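WbmS, polysaccharide deacetylase involved in O-antigen biosynthesis (Bordetella bronchiseptica, PDB 3HFT) is a putative zinc-dependent polysaccharide deacetylase that probably removes acetyl groups from sugars during O-antigen biosynthesis. Local coordinates at residues Ile210-Asn215 with Gly244-Leu249. Residues are numbered along the deposited sequence; the frame is centred on the assembly and turned at random.
Sequences IHVYMN and GSRTFL. With EDO (1,2-ethanediol), chain D.
Asn215 and Arg246 meet where the Schellman motif closing helix 209-214 abuts the first turn of helix 245-256, the two short helical segments lying at 91° to each other. Asn215 is its C-prime residue, with positive phi, and Thr216 N bonds back to His211 O. The Asn215 and Arg246 side chains cross at about a right angle. Chi1 of -173° carries Asn215 CG toward the second helix. As modelled, Thr247 N donates to Asn215 OD1 over 3.1 Å and Arg246 N more weakly, though OD1 sits too near Gly244 C for its place to be sure. On the other branch of the amide, ND2 is held by the carbonyls of Asn240 and Ser242. Gly244, the N-cap residue, donates its N to Thr247 OG1 over 2.9 Å.

The extended chain of Arg246 passes the carbonyl of Val212, with CB, CG and CD all about 3.3 to 3.4 Å from Val212 O. Its NH1 then donates to Val212 O at 2.9 Å; the acceptor lies in the guanidinium plane, whereas the donor stands 56° out of the carbonyl plane. NH1 also forms a salt bridge with Asp55 of helix 50-63, so three helices converge here. Val212 CG2 packs on Leu249 CD2 at 4.0 Å, both residues touching Phe207 of the central parallel sheet. The end of His211 leads away from 244-249, its side chain about 9 Å from the zinc ion; NE2 donates almost straight, at 2.7 Å, to O1 of 1,2-ethanediol, probably from the crystallisation liquor and also hydrogen-bonded to Asp180 and the zinc ligand Asp46.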
ATOM      1  N   ILE A 210      -6.845   5.448 -22.340  1.00 32.15           N
ATOM      2  CA  ILE A 210      -6.771   6.847 -22.757  1.00 32.48           C
ATOM      3  C   ILE A 210      -5.326   7.248 -23.062  1.00 31.27           C
ATOM      4  O   ILE A 210      -5.068   7.934 -24.053  1.00 32.65           O
ATOM      5  CB  ILE A 210      -7.449   7.837 -21.744  1.00 32.67           C
ATOM      6  CG1 ILE A 210      -7.640   9.205 -22.422  1.00 34.82           C
ATOM      7  CG2 ILE A 210      -6.660   7.956 -20.368  1.00 31.41           C
ATOM      8  CD1 ILE A 210      -8.521   9.179 -23.751  1.00 29.68           C
ATOM      9  N   HIS A 211      -4.380   6.812 -22.253  1.00 31.57           N
ATOM     10  CA  HIS A 211      -2.983   7.210 -22.515  1.00 32.75           C
ATOM     11  C   HIS A 211      -2.376   6.429 -23.650  1.00 31.81           C
ATOM     12  O   HIS A 211      -1.542   6.944 -24.395  1.00 31.19           O
ATOM     13  CB  HIS A 211      -2.128   7.127 -21.253  1.00 32.85           C
ATOM     14  CG  HIS A 211      -2.585   8.045 -20.173  1.00 33.13           C
ATOM     15  ND1 HIS A 211      -2.868   9.368 -20.411  1.00 34.05           N
ATOM     16  CD2 HIS A 211      -2.856   7.827 -18.868  1.00 36.62           C
ATOM     17  CE1 HIS A 211      -3.269   9.935 -19.288  1.00 37.26           C
ATOM     18  NE2 HIS A 211      -3.262   9.022 -18.333  1.00 33.17           N
ATOM     19  N   VAL A 212      -2.787   5.177 -23.810  1.00 34.66           N
ATOM     20  CA  VAL A 212      -2.319   4.391 -24.972  1.00 33.16           C
ATOM     21  C   VAL A 212      -2.884   5.044 -26.243  1.00 31.93           C
ATOM     22  O   VAL A 212      -2.190   5.212 -27.225  1.00 33.38           O
ATOM     23  CB  VAL A 212      -2.723   2.889 -24.843  1.00 33.54           C
ATOM     24  CG1 VAL A 212      -2.355   2.076 -26.102  1.00 31.10           C
ATOM     25  CG2 VAL A 212      -2.053   2.275 -23.566  1.00 30.31           C
ATOM     26  N   TYR A 213      -4.153   5.416 -26.227  1.00 31.62           N
ATOM     27  CA  TYR A 213      -4.756   6.062 -27.389  1.00 30.49           C
ATOM     28  C   TYR A 213      -4.067   7.370 -27.786  1.00 30.58           C
ATOM     29  O   TYR A 213      -3.830   7.611 -28.963  1.00 32.63           O
ATOM     30  CB  TYR A 213      -6.246   6.324 -27.147  1.00 31.43           C
ATOM     31  CG  TYR A 213      -6.981   6.628 -28.425  1.00 32.49           C
ATOM     32  CD1 TYR A 213      -7.505   5.599 -29.220  1.00 32.91           C
ATOM     33  CD2 TYR A 213      -7.114   7.929 -28.879  1.00 31.38           C
ATOM     34  CE1 TYR A 213      -8.164   5.865 -30.394  1.00 31.41           C
ATOM     35  CE2 TYR A 213      -7.744   8.188 -30.080  1.00 31.19           C
ATOM     36  CZ  TYR A 213      -8.270   7.149 -30.819  1.00 33.93           C
ATOM     37  OH  TYR A 213      -8.928   7.411 -31.984  1.00 34.14           O
HETATM   38  N   MSE A 214      -3.772   8.221 -26.816  1.00 30.98           N
HETATM   39  CA  MSE A 214      -3.157   9.535 -27.101  1.00 33.72           C
HETATM   40  C   MSE A 214      -1.636   9.496 -27.081  1.00 31.43           C
HETATM   41  O   MSE A 214      -1.005  10.514 -27.346  1.00 32.42           O
HETATM   42  CB  MSE A 214      -3.595  10.588 -26.070  1.00 33.23           C
HETATM   43  CG  MSE A 214      -5.130  10.729 -25.934  1.00 41.67           C
HETATM   44 SE   MSE A 214      -5.551  12.235 -24.763  0.75 37.41          SE
HETATM   45  CE  MSE A 214      -5.239  13.218 -25.764  1.00 23.92           C
ATOM     46  N   ASN A 215      -1.057   8.347 -26.743  1.00 33.20           N
ATOM     47  CA  ASN A 215       0.406   8.208 -26.646  1.00 31.86           C
ATOM     48  C   ASN A 215       0.958   9.249 -25.702  1.00 33.04           C
ATOM     49  O   ASN A 215       1.994   9.874 -25.947  1.00 32.01           O
ATOM     50  CB  ASN A 215       1.082   8.280 -28.008  1.00 30.86           C
ATOM     51  CG  ASN A 215       2.584   7.963 -27.949  1.00 34.50           C
ATOM     52  OD1 ASN A 215       3.033   7.132 -27.149  1.00 33.21           O
ATOM     53  ND2 ASN A 215       3.356   8.622 -28.805  1.00 30.50           N
ATOM     54  N   GLY A 244       5.894   8.135 -26.231  1.00 34.05           N
ATOM     55  CA  GLY A 244       4.964   8.260 -25.129  1.00 33.99           C
ATOM     56  C   GLY A 244       4.520   6.883 -24.678  1.00 33.51           C
ATOM     57  O   GLY A 244       5.182   5.873 -24.997  1.00 32.28           O
ATOM     58  N   SER A 245       3.390   6.838 -23.986  1.00 34.00           N
ATOM     59  CA  SER A 245       2.834   5.599 -23.420  1.00 32.32           C
ATOM     60  C   SER A 245       2.570   4.534 -24.465  1.00 33.94           C
ATOM     61  O   SER A 245       2.811   3.352 -24.221  1.00 32.63           O
ATOM     62  CB  SER A 245       1.538   5.888 -22.655  1.00 34.20           C
ATOM     63  OG  SER A 245       1.782   6.757 -21.543  1.00 35.70           O
ATOM     64  N   ARG A 246       2.091   4.936 -25.636  1.00 30.99           N
ATOM     65  CA  ARG A 246       1.778   4.000 -26.704  1.00 31.31           C
ATOM     66  C   ARG A 246       3.043   3.404 -27.314  1.00 34.00           C
ATOM     67  O   ARG A 246       3.146   2.189 -27.500  1.00 32.67           O
ATOM     68  CB  ARG A 246       0.987   4.695 -27.807  1.00 33.35           C
ATOM     69  CG  ARG A 246       0.403   3.774 -28.853  1.00 33.27           C
ATOM     70  CD  ARG A 246      -0.201   4.610 -29.970  1.00 33.12           C
ATOM     71  NE  ARG A 246      -0.964   3.800 -30.901  1.00 34.20           N
ATOM     72  CZ  ARG A 246      -2.204   3.359 -30.699  1.00 36.83           C
ATOM     73  NH1 ARG A 246      -2.842   3.609 -29.594  1.00 31.65           N
ATOM     74  NH2 ARG A 246      -2.797   2.624 -31.611  1.00 35.15           N
ATOM     75  N   THR A 247       4.014   4.245 -27.631  1.00 33.78           N
ATOM     76  CA  THR A 247       5.242   3.744 -28.238  1.00 32.31           C
ATOM     77  C   THR A 247       6.044   2.906 -27.222  1.00 33.83           C
ATOM     78  O   THR A 247       6.679   1.940 -27.598  1.00 31.83           O
ATOM     79  CB  THR A 247       6.087   4.850 -28.848  1.00 34.79           C
ATOM     80  OG1 THR A 247       6.471   5.764 -27.836  1.00 34.51           O
ATOM     81  CG2 THR A 247       5.333   5.575 -29.985  1.00 34.13           C
ATOM     82  N   PHE A 248       5.955   3.236 -25.936  1.00 32.37           N
ATOM     83  CA  PHE A 248       6.598   2.441 -24.888  1.00 34.25           C
ATOM     84  C   PHE A 248       5.987   1.034 -24.897  1.00 33.64           C
ATOM     85  O   PHE A 248       6.694   0.040 -24.880  1.00 33.29           O
ATOM     86  CB  PHE A 248       6.388   3.141 -23.554  1.00 35.75           C
ATOM     87  CG  PHE A 248       6.904   2.405 -22.333  1.00 33.99           C
ATOM     88  CD1 PHE A 248       6.082   1.557 -21.617  1.00 34.90           C
ATOM     89  CD2 PHE A 248       8.184   2.643 -21.846  1.00 36.89           C
ATOM     90  CE1 PHE A 248       6.528   0.946 -20.473  1.00 32.78           C
ATOM     91  CE2 PHE A 248       8.626   2.033 -20.694  1.00 38.84           C
ATOM     92  CZ  PHE A 248       7.792   1.182 -20.007  1.00 36.07           C
ATOM     93  N   LEU A 249       4.660   0.968 -24.924  1.00 34.97           N
ATOM     94  CA  LEU A 249       3.969  -0.325 -24.927  1.00 35.25           C
ATOM     95  C   LEU A 249       4.270  -1.075 -26.190  1.00 35.00           C
ATOM     96  O   LEU A 249       4.506  -2.284 -26.157  1.00 31.98           O
ATOM     97  CB  LEU A 249       2.461  -0.103 -24.818  1.00 35.65           C
ATOM     98  CG  LEU A 249       1.560  -1.331 -24.909  1.00 33.01           C
ATOM     99  CD1 LEU A 249       1.879  -2.411 -23.857  1.00 31.65           C
ATOM    100  CD2 LEU A 249       0.081  -0.842 -24.798  1.00 35.98           C
TER
HETATM  101  C1  EDO D 259      -5.522   9.414 -15.580  1.00 54.81           C
HETATM  102  O1  EDO D 259      -4.110   9.533 -15.770  1.00 39.94           O
HETATM  103  C2  EDO D 259      -6.037   8.165 -16.303  1.00 61.80           C
HETATM  104  O2  EDO D 259      -7.266   7.700 -15.717  1.00 64.92           O